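Local coordinates for protein charybdin (Charybdis maritima, PDB 2B7U) that is a plant member of the ribosome-inactivating protein family, with a mixed beta-sheet packed against a set of helices, at residues 21-35 against 165-179. Residues are numbered along the deposited sequence; the frame is centred on the assembly and turned at random.
Sequences GQTYTDFIKNLRRSL and FCEATRFVDIANHFA
Helix 21-35 lies across the bend between two successive helices of the ribosome-inactivating protein fold, crossing the last turns (165-170) of the first steeply and running roughly antiparallel to the second (172-179), at 153° with axes 9.4 Å apart. Arg32 joins it to the bend. Its chain, extended from CG to NE, runs alongside Thr169, the two side chains pointing opposite ways, and brings the guanidinium to two carbonyls at the C-terminal end of helix 151-170: NE gives a hydrogen bond of 2.9 Å to Thr169 O, in the carbonyl plane on a lone pair, and NH1 a more bent one (138°) to Ala168 O. Ile28 CG2 lies over one face of this guanidinium, toward its rim. Thr169 in turn fits as a knob among Ile28, Leu31, Arg32 and Leu35, its CG2 meeting Leu35 CD1 tip to tip. Tyr24, CG anti to the backbone N, drives its ring among Phe165, Ala168, Ala175 and Ala179; Ala175 O lies at the ring edge, and OH, 3.1 Å from Ala168 CB and beside Phe178 CB, is hydrogen-bonded to Met164 O. On the side facing the sheet, the rings of Phe27 and Phe165 meet with planes at 88°, and both touch Leu60 of strand 56-64. At the start of helix 21-35 the backbones close in, with Gly21 CA 3.4 Å from Ala179 O, while Thr25 OG1, hydrogen-bonded to Gly21 O, sits 3.3 Å from Ala179 CB.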
ATOM      1  N   GLY A  21      13.283  -4.189 -13.185  1.00 17.43           N
ATOM      2  CA  GLY A  21      12.225  -5.123 -12.772  1.00 16.75           C
ATOM      3  C   GLY A  21      12.682  -5.986 -11.619  1.00 17.13           C
ATOM      4  O   GLY A  21      11.958  -6.162 -10.627  1.00 17.02           O
ATOM      5  N   GLN A  22      13.907  -6.496 -11.727  1.00 16.47           N
ATOM      6  CA  GLN A  22      14.463  -7.376 -10.714  1.00 17.09           C
ATOM      7  C   GLN A  22      14.728  -6.660  -9.395  1.00 16.25           C
ATOM      8  O   GLN A  22      14.368  -7.167  -8.326  1.00 15.69           O
ATOM      9  CB  GLN A  22      15.753  -8.033 -11.224  1.00 17.45           C
ATOM     10  CG  GLN A  22      15.548  -9.274 -12.079  1.00 22.63           C
ATOM     11  CD  GLN A  22      14.409  -9.162 -13.068  1.00 27.05           C
ATOM     12  OE1 GLN A  22      14.423  -8.293 -13.937  1.00 32.76           O
ATOM     13  NE2 GLN A  22      13.427 -10.066 -12.963  1.00 29.53           N
ATOM     14  N   THR A  23      15.322  -5.468  -9.442  1.00 15.52           N
ATOM     15  CA  THR A  23      15.630  -4.780  -8.176  1.00 15.81           C
ATOM     16  C   THR A  23      14.375  -4.194  -7.491  1.00 15.14           C
ATOM     17  O   THR A  23      14.325  -4.085  -6.272  1.00 15.11           O
ATOM     18  CB  THR A  23      16.718  -3.729  -8.341  1.00 16.77           C
ATOM     19  OG1 THR A  23      16.297  -2.735  -9.279  1.00 18.88           O
ATOM     20  CG2 THR A  23      17.999  -4.397  -8.811  1.00 17.95           C
ATOM     21  N   TYR A  24      13.381  -3.826  -8.283  1.00 14.42           N
ATOM     22  CA  TYR A  24      12.075  -3.434  -7.746  1.00 14.27           C
ATOM     23  C   TYR A  24      11.446  -4.649  -7.055  1.00 14.01           C
ATOM     24  O   TYR A  24      10.978  -4.525  -5.924  1.00 14.66           O
ATOM     25  CB  TYR A  24      11.194  -2.958  -8.884  1.00 14.05           C
ATOM     26  CG  TYR A  24       9.738  -2.780  -8.527  1.00 13.69           C
ATOM     27  CD1 TYR A  24       9.308  -1.660  -7.806  1.00 14.05           C
ATOM     28  CD2 TYR A  24       8.793  -3.681  -8.952  1.00 13.98           C
ATOM     29  CE1 TYR A  24       7.970  -1.481  -7.486  1.00 14.05           C
ATOM     30  CE2 TYR A  24       7.440  -3.500  -8.645  1.00 12.53           C
ATOM     31  CZ  TYR A  24       7.041  -2.397  -7.945  1.00 13.97           C
ATOM     32  OH  TYR A  24       5.701  -2.299  -7.677  1.00 15.79           O
ATOM     33  N   THR A  25      11.428  -5.803  -7.714  1.00 13.75           N
ATOM     34  CA  THR A  25      10.869  -7.002  -7.102  1.00 14.96           C
ATOM     35  C   THR A  25      11.572  -7.342  -5.786  1.00 14.94           C
ATOM     36  O   THR A  25      10.922  -7.690  -4.785  1.00 14.75           O
ATOM     37  CB  THR A  25      10.934  -8.160  -8.087  1.00 15.07           C
ATOM     38  OG1 THR A  25      10.084  -7.857  -9.208  1.00 16.72           O
ATOM     39  CG2 THR A  25      10.478  -9.449  -7.417  1.00 17.00           C
ATOM     40  N   ASP A  26      12.903  -7.275  -5.788  1.00 15.23           N
ATOM     41  CA  ASP A  26      13.696  -7.509  -4.587  1.00 16.17           C
ATOM     42  C   ASP A  26      13.271  -6.559  -3.461  1.00 15.33           C
ATOM     43  O   ASP A  26      13.126  -6.941  -2.308  1.00 15.94           O
ATOM     44  CB  ASP A  26      15.206  -7.303  -4.831  1.00 16.38           C
ATOM     45  CG  ASP A  26      15.829  -8.264  -5.865  1.00 20.99           C
ATOM     46  OD1 ASP A  26      16.911  -7.895  -6.392  1.00 24.58           O
ATOM     47  OD2 ASP A  26      15.293  -9.366  -6.126  1.00 23.25           O
ATOM     48  N   PHE A  27      13.083  -5.293  -3.804  1.00 14.35           N
ATOM     49  CA  PHE A  27      12.701  -4.305  -2.812  1.00 13.77           C
ATOM     50  C   PHE A  27      11.348  -4.621  -2.181  1.00 13.80           C
ATOM     51  O   PHE A  27      11.180  -4.552  -0.974  1.00 13.50           O
ATOM     52  CB  PHE A  27      12.675  -2.914  -3.449  1.00 14.79           C
ATOM     53  CG  PHE A  27      12.401  -1.826  -2.470  1.00 14.11           C
ATOM     54  CD1 PHE A  27      13.417  -1.276  -1.703  1.00 15.45           C
ATOM     55  CD2 PHE A  27      11.117  -1.337  -2.315  1.00 15.91           C
ATOM     56  CE1 PHE A  27      13.150  -0.282  -0.790  1.00 17.29           C
ATOM     57  CE2 PHE A  27      10.853  -0.329  -1.425  1.00 17.30           C
ATOM     58  CZ  PHE A  27      11.876   0.198  -0.656  1.00 16.85           C
ATOM     59  N   ILE A  28      10.389  -4.976  -3.016  1.00 13.09           N
ATOM     60  CA  ILE A  28       9.043  -5.284  -2.513  1.00 12.94           C
ATOM     61  C   ILE A  28       9.079  -6.528  -1.617  1.00 13.88           C
ATOM     62  O   ILE A  28       8.452  -6.550  -0.550  1.00 14.11           O
ATOM     63  CB  ILE A  28       8.034  -5.444  -3.675  1.00 13.73           C
ATOM     64  CG1 ILE A  28       7.838  -4.120  -4.435  1.00 13.78           C
ATOM     65  CG2 ILE A  28       6.688  -5.978  -3.159  1.00 14.66           C
ATOM     66  CD1 ILE A  28       7.302  -2.983  -3.637  1.00 13.82           C
ATOM     67  N   LYS A  29       9.821  -7.542  -2.040  1.00 13.81           N
ATOM     68  CA  LYS A  29       9.942  -8.782  -1.255  1.00 14.44           C
ATOM     69  C   LYS A  29      10.571  -8.478   0.099  1.00 14.45           C
ATOM     70  O   LYS A  29      10.115  -8.954   1.127  1.00 14.46           O
ATOM     71  CB  LYS A  29      10.735  -9.809  -2.031  1.00 13.89           C
ATOM     72  CG  LYS A  29       9.925 -10.402  -3.176  1.00 16.93           C
ATOM     73  CD  LYS A  29      10.765 -11.201  -4.148  1.00 16.99           C
ATOM     74  CE  LYS A  29      11.269 -12.498  -3.574  1.00 20.87           C
ATOM     75  NZ  LYS A  29      12.130 -13.284  -4.504  1.00 23.51           N
ATOM     76  N   ASN A  30      11.616  -7.656   0.105  1.00 14.94           N
ATOM     77  CA  ASN A  30      12.243  -7.279   1.363  1.00 15.56           C
ATOM     78  C   ASN A  30      11.317  -6.467   2.251  1.00 15.18           C
ATOM     79  O   ASN A  30      11.317  -6.621   3.473  1.00 16.58           O
ATOM     80  CB  ASN A  30      13.558  -6.525   1.118  1.00 16.50           C
ATOM     81  CG  ASN A  30      14.623  -7.406   0.521  1.00 21.00           C
ATOM     82  OD1 ASN A  30      14.581  -8.623   0.661  1.00 25.17           O
ATOM     83  ND2 ASN A  30      15.606  -6.795  -0.135  1.00 26.52           N
ATOM     84  N   LEU A  31      10.509  -5.601   1.646  1.00 13.94           N
ATOM     85  CA  LEU A  31       9.592  -4.784   2.401  1.00 14.34           C
ATOM     86  C   LEU A  31       8.528  -5.657   3.084  1.00 14.40           C
ATOM     87  O   LEU A  31       8.170  -5.436   4.229  1.00 14.09           O
ATOM     88  CB  LEU A  31       8.951  -3.751   1.488  1.00 14.69           C
ATOM     89  CG  LEU A  31       7.925  -2.830   2.131  1.00 15.89           C
ATOM     90  CD1 LEU A  31       8.476  -2.155   3.392  1.00 17.79           C
ATOM     91  CD2 LEU A  31       7.410  -1.817   1.153  1.00 16.33           C
ATOM     92  N   ARG A  32       8.025  -6.654   2.374  1.00 14.28           N
ATOM     93  CA  ARG A  32       7.084  -7.602   2.984  1.00 14.34           C
ATOM     94  C   ARG A  32       7.659  -8.305   4.216  1.00 15.14           C
ATOM     95  O   ARG A  32       6.983  -8.459   5.241  1.00 15.37           O
ATOM     96  CB  ARG A  32       6.641  -8.622   1.955  1.00 13.85           C
ATOM     97  CG  ARG A  32       5.759  -8.095   0.870  1.00 12.84           C
ATOM     98  CD  ARG A  32       5.632  -9.073  -0.245  1.00 13.62           C
ATOM     99  NE  ARG A  32       4.768  -8.631  -1.339  1.00 12.14           N
ATOM    100  CZ  ARG A  32       4.844  -9.136  -2.578  1.00 12.88           C
ATOM    101  NH1 ARG A  32       4.049  -8.691  -3.531  1.00 14.86           N
ATOM    102  NH2 ARG A  32       5.708 -10.113  -2.871  1.00 15.32           N
ATOM    103  N   ARG A  33       8.906  -8.734   4.110  1.00 15.86           N
ATOM    104  CA  ARG A  33       9.575  -9.348   5.229  1.00 17.05           C
ATOM    105  C   ARG A  33       9.726  -8.370   6.401  1.00 16.01           C
ATOM    106  O   ARG A  33       9.553  -8.763   7.544  1.00 15.55           O
ATOM    107  CB  ARG A  33      10.940  -9.858   4.778  1.00 17.28           C
ATOM    108  CG  ARG A  33      11.708 -10.543   5.830  1.00 21.32           C
ATOM    109  CD  ARG A  33      13.109 -10.762   5.302  0.50 24.62           C
ATOM    110  NE  ARG A  33      13.526 -12.159   5.301  0.50 25.78           N
ATOM    111  CZ  ARG A  33      14.638 -12.626   5.861  0.50 27.31           C
ATOM    112  NH1 ARG A  33      14.911 -13.917   5.772  0.50 27.13           N
ATOM    113  NH2 ARG A  33      15.481 -11.825   6.507  0.50 28.77           N
ATOM    114  N   SER A  34      10.049  -7.110   6.106  1.00 16.65           N
ATOM    115  CA  SER A  34      10.248  -6.076   7.128  1.00 16.79           C
ATOM    116  C   SER A  34       8.953  -5.780   7.852  1.00 17.33           C
ATOM    117  O   SER A  34       8.956  -5.452   9.030  1.00 18.05           O
ATOM    118  CB  SER A  34      10.768  -4.777   6.529  1.00 17.31           C
ATOM    119  OG  SER A  34      12.107  -4.932   6.061  1.00 19.61           O
ATOM    120  N   LEU A  35       7.849  -5.906   7.135  1.00 16.94           N
ATOM    121  CA  LEU A  35       6.535  -5.594   7.698  1.00 17.11           C
ATOM    122  C   LEU A  35       5.944  -6.712   8.536  1.00 17.52           C
ATOM    123  O   LEU A  35       5.026  -6.490   9.347  1.00 17.64           O
ATOM    124  CB  LEU A  35       5.559  -5.251   6.571  1.00 17.65           C
ATOM    125  CG  LEU A  35       5.802  -3.963   5.789  1.00 17.60           C
ATOM    126  CD1 LEU A  35       5.070  -3.927   4.438  1.00 17.47           C
ATOM    127  CD2 LEU A  35       5.428  -2.730   6.626  1.00 19.16           C
ATOM    128  N   PHE A 165       3.999   0.894  -4.462  1.00 13.43           N
ATOM    129  CA  PHE A 165       4.581   0.349  -3.229  1.00 13.85           C
ATOM    130  C   PHE A 165       3.532  -0.318  -2.364  1.00 15.51           C
ATOM    131  O   PHE A 165       3.683  -1.493  -2.039  1.00 18.04           O
ATOM    132  CB  PHE A 165       5.421   1.409  -2.536  1.00 15.30           C
ATOM    133  CG  PHE A 165       6.611   1.780  -3.358  1.00 14.41           C
ATOM    134  CD1 PHE A 165       7.725   0.964  -3.354  1.00 17.55           C
ATOM    135  CD2 PHE A 165       6.571   2.842  -4.224  1.00 16.44           C
ATOM    136  CE1 PHE A 165       8.817   1.226  -4.154  1.00 17.64           C
ATOM    137  CE2 PHE A 165       7.665   3.120  -5.050  1.00 18.47           C
ATOM    138  CZ  PHE A 165       8.796   2.312  -5.010  1.00 17.70           C
ATOM    139  N   CYS A 166       2.439   0.357  -2.077  1.00 14.68           N
ATOM    140  CA  CYS A 166       1.436  -0.261  -1.170  1.00 16.02           C
ATOM    141  C   CYS A 166       0.651  -1.394  -1.852  1.00 15.23           C
ATOM    142  O   CYS A 166       0.591  -2.524  -1.335  1.00 14.37           O
ATOM    143  CB  CYS A 166       0.519   0.762  -0.584  1.00 15.68           C
ATOM    144  SG  CYS A 166       1.469   2.073   0.283  1.00 21.38           S
ATOM    145  N   GLU A 167       0.060  -1.128  -3.009  1.00 14.44           N
ATOM    146  CA  GLU A 167      -0.718  -2.165  -3.649  1.00 14.37           C
ATOM    147  C   GLU A 167       0.180  -3.312  -4.140  1.00 14.34           C
ATOM    148  O   GLU A 167      -0.183  -4.482  -4.078  1.00 13.32           O
ATOM    149  CB  GLU A 167      -1.547  -1.609  -4.791  1.00 14.48           C
ATOM    150  CG  GLU A 167      -2.431  -0.437  -4.425  1.00 15.37           C
ATOM    151  CD  GLU A 167      -3.503  -0.746  -3.423  1.00 18.72           C
ATOM    152  OE1 GLU A 167      -3.699  -1.940  -3.074  1.00 17.46           O
ATOM    153  OE2 GLU A 167      -4.161   0.210  -2.946  1.00 21.77           O
ATOM    154  N   ALA A 168       1.358  -2.986  -4.673  1.00 13.70           N
ATOM    155  CA  ALA A 168       2.321  -4.025  -5.073  1.00 13.67           C
ATOM    156  C   ALA A 168       2.745  -4.905  -3.894  1.00 13.50           C
ATOM    157  O   ALA A 168       2.884  -6.123  -4.036  1.00 14.60           O
ATOM    158  CB  ALA A 168       3.542  -3.385  -5.727  1.00 14.84           C
ATOM    159  N   THR A 169       2.920  -4.304  -2.717  1.00 13.11           N
ATOM    160  CA  THR A 169       3.266  -5.051  -1.507  1.00 13.20           C
ATOM    161  C   THR A 169       2.118  -5.994  -1.126  1.00 12.03           C
ATOM    162  O   THR A 169       2.334  -7.166  -0.825  1.00 12.02           O
ATOM    163  CB  THR A 169       3.615  -4.085  -0.375  1.00 13.67           C
ATOM    164  OG1 THR A 169       4.838  -3.398  -0.721  1.00 14.08           O
ATOM    165  CG2 THR A 169       3.819  -4.770   0.940  1.00 14.59           C
ATOM    166  N   ARG A 170       0.903  -5.504  -1.252  1.00 12.38           N
ATOM    167  CA  ARG A 170      -0.285  -6.316  -0.907  1.00 12.17           C
ATOM    168  C   ARG A 170      -0.543  -7.487  -1.848  1.00 12.14           C
ATOM    169  O   ARG A 170      -1.065  -8.508  -1.400  1.00 13.06           O
ATOM    170  CB  ARG A 170      -1.519  -5.441  -0.858  1.00 12.17           C
ATOM    171  CG  ARG A 170      -1.580  -4.376   0.212  1.00 12.97           C
ATOM    172  CD  ARG A 170      -2.787  -3.475  -0.026  1.00 13.30           C
ATOM    173  NE  ARG A 170      -2.988  -2.541   1.077  1.00 14.94           N
ATOM    174  CZ  ARG A 170      -3.207  -1.234   0.947  1.00 17.61           C
ATOM    175  NH1 ARG A 170      -3.303  -0.678  -0.252  1.00 20.37           N
ATOM    176  NH2 ARG A 170      -3.381  -0.488   2.019  1.00 18.41           N
ATOM    177  N   PHE A 171      -0.269  -7.347  -3.144  1.00 12.23           N
ATOM    178  CA  PHE A 171      -0.675  -8.357  -4.140  1.00 12.07           C
ATOM    179  C   PHE A 171       0.435  -8.793  -5.063  1.00 13.22           C
ATOM    180  O   PHE A 171       1.072  -7.974  -5.712  1.00 13.84           O
ATOM    181  CB  PHE A 171      -1.836  -7.840  -4.984  1.00 12.72           C
ATOM    182  CG  PHE A 171      -3.129  -7.715  -4.211  1.00 11.42           C
ATOM    183  CD1 PHE A 171      -3.871  -8.846  -3.932  1.00 13.19           C
ATOM    184  CD2 PHE A 171      -3.569  -6.496  -3.761  1.00 12.08           C
ATOM    185  CE1 PHE A 171      -5.053  -8.724  -3.221  1.00 11.90           C
ATOM    186  CE2 PHE A 171      -4.746  -6.376  -3.041  1.00 12.19           C
ATOM    187  CZ  PHE A 171      -5.489  -7.491  -2.784  1.00 11.92           C
ATOM    188  N   VAL A 172       0.644 -10.099  -5.132  1.00 13.67           N
ATOM    189  CA  VAL A 172       1.635 -10.702  -6.010  1.00 14.59           C
ATOM    190  C   VAL A 172       1.496 -10.261  -7.456  1.00 14.03           C
ATOM    191  O   VAL A 172       2.496  -9.899  -8.094  1.00 14.65           O
ATOM    192  CB  VAL A 172       1.551 -12.263  -5.894  1.00 15.07           C
ATOM    193  CG1 VAL A 172       2.472 -12.947  -6.905  1.00 16.84           C
ATOM    194  CG2 VAL A 172       1.884 -12.681  -4.440  1.00 17.69           C
ATOM    195  N   ASP A 173       0.282 -10.297  -7.979  1.00 13.96           N
ATOM    196  CA  ASP A 173       0.049 -10.060  -9.422  1.00 14.15           C
ATOM    197  C   ASP A 173       0.299  -8.592  -9.769  1.00 14.28           C
ATOM    198  O   ASP A 173       0.691  -8.273 -10.901  1.00 14.27           O
ATOM    199  CB  ASP A 173      -1.375 -10.451  -9.820  1.00 14.60           C
ATOM    200  CG  ASP A 173      -1.602 -11.941  -9.759  1.00 16.41           C
ATOM    201  OD1 ASP A 173      -0.871 -12.666 -10.463  1.00 19.67           O
ATOM    202  OD2 ASP A 173      -2.482 -12.375  -8.991  1.00 18.35           O
ATOM    203  N   ILE A 174       0.062  -7.706  -8.807  1.00 13.84           N
ATOM    204  CA  ILE A 174       0.285  -6.264  -8.987  1.00 14.11           C
ATOM    205  C   ILE A 174       1.789  -5.977  -9.002  1.00 13.96           C
ATOM    206  O   ILE A 174       2.283  -5.285  -9.920  1.00 15.00           O
ATOM    207  CB  ILE A 174      -0.484  -5.416  -7.947  1.00 13.98           C
ATOM    208  CG1 ILE A 174      -1.985  -5.653  -8.120  1.00 13.46           C
ATOM    209  CG2 ILE A 174      -0.190  -3.941  -8.133  1.00 14.51           C
ATOM    210  CD1 ILE A 174      -2.866  -4.891  -7.172  1.00 14.54           C
ATOM    211  N   ALA A 175       2.532  -6.518  -8.028  1.00 14.21           N
ATOM    212  CA  ALA A 175       3.991  -6.411  -8.036  1.00 14.86           C
ATOM    213  C   ALA A 175       4.579  -6.926  -9.343  1.00 15.18           C
ATOM    214  O   ALA A 175       5.444  -6.269  -9.938  1.00 15.11           O
ATOM    215  CB  ALA A 175       4.620  -7.135  -6.894  1.00 15.20           C
ATOM    216  N   ASN A 176       4.105  -8.077  -9.789  1.00 15.08           N
ATOM    217  CA  ASN A 176       4.587  -8.664 -11.063  1.00 15.51           C
ATOM    218  C   ASN A 176       4.318  -7.726 -12.224  1.00 15.97           C
ATOM    219  O   ASN A 176       5.197  -7.491 -13.081  1.00 15.18           O
ATOM    220  CB  ASN A 176       3.940 -10.025 -11.346  1.00 16.35           C
ATOM    221  CG  ASN A 176       4.475 -11.131 -10.461  1.00 18.02           C
ATOM    222  OD1 ASN A 176       5.525 -10.981  -9.841  1.00 23.26           O
ATOM    223  ND2 ASN A 176       3.757 -12.255 -10.415  1.00 19.54           N
ATOM    224  N   HIS A 177       3.101  -7.187 -12.267  1.00 15.75           N
ATOM    225  CA  HIS A 177       2.696  -6.361 -13.376  1.00 16.17           C
ATOM    226  C   HIS A 177       3.584  -5.142 -13.486  1.00 15.51           C
ATOM    227  O   HIS A 177       4.016  -4.753 -14.583  1.00 16.12           O
ATOM    228  CB  HIS A 177       1.246  -5.903 -13.219  1.00 16.91           C
ATOM    229  CG  HIS A 177       0.794  -5.009 -14.325  1.00 17.87           C
ATOM    230  ND1 HIS A 177       0.518  -5.477 -15.591  1.00 19.90           N
ATOM    231  CD2 HIS A 177       0.595  -3.671 -14.364  1.00 20.75           C
ATOM    232  CE1 HIS A 177       0.167  -4.462 -16.362  1.00 19.77           C
ATOM    233  NE2 HIS A 177       0.203  -3.360 -15.644  1.00 21.96           N
ATOM    234  N   PHE A 178       3.868  -4.517 -12.350  1.00 14.53           N
ATOM    235  CA  PHE A 178       4.673  -3.306 -12.370  1.00 14.64           C
ATOM    236  C   PHE A 178       6.135  -3.625 -12.662  1.00 16.04           C
ATOM    237  O   PHE A 178       6.817  -2.829 -13.314  1.00 16.70           O
ATOM    238  CB  PHE A 178       4.522  -2.510 -11.072  1.00 14.71           C
ATOM    239  CG  PHE A 178       3.168  -1.882 -10.890  1.00 14.84           C
ATOM    240  CD1 PHE A 178       2.442  -1.381 -11.964  1.00 17.67           C
ATOM    241  CD2 PHE A 178       2.626  -1.748  -9.612  1.00 15.05           C
ATOM    242  CE1 PHE A 178       1.188  -0.782 -11.776  1.00 18.37           C
ATOM    243  CE2 PHE A 178       1.403  -1.128  -9.438  1.00 15.97           C
ATOM    244  CZ  PHE A 178       0.685  -0.648 -10.508  1.00 16.34           C
ATOM    245  N   ALA A 179       6.605  -4.795 -12.239  1.00 16.24           N
ATOM    246  CA  ALA A 179       7.994  -5.205 -12.457  1.00 17.56           C
ATOM    247  C   ALA A 179       8.250  -5.471 -13.934  1.00 18.73           C
ATOM    248  O   ALA A 179       9.275  -5.040 -14.498  1.00 19.20           O
ATOM    249  CB  ALA A 179       8.322  -6.452 -11.627  1.00 17.75           C
TER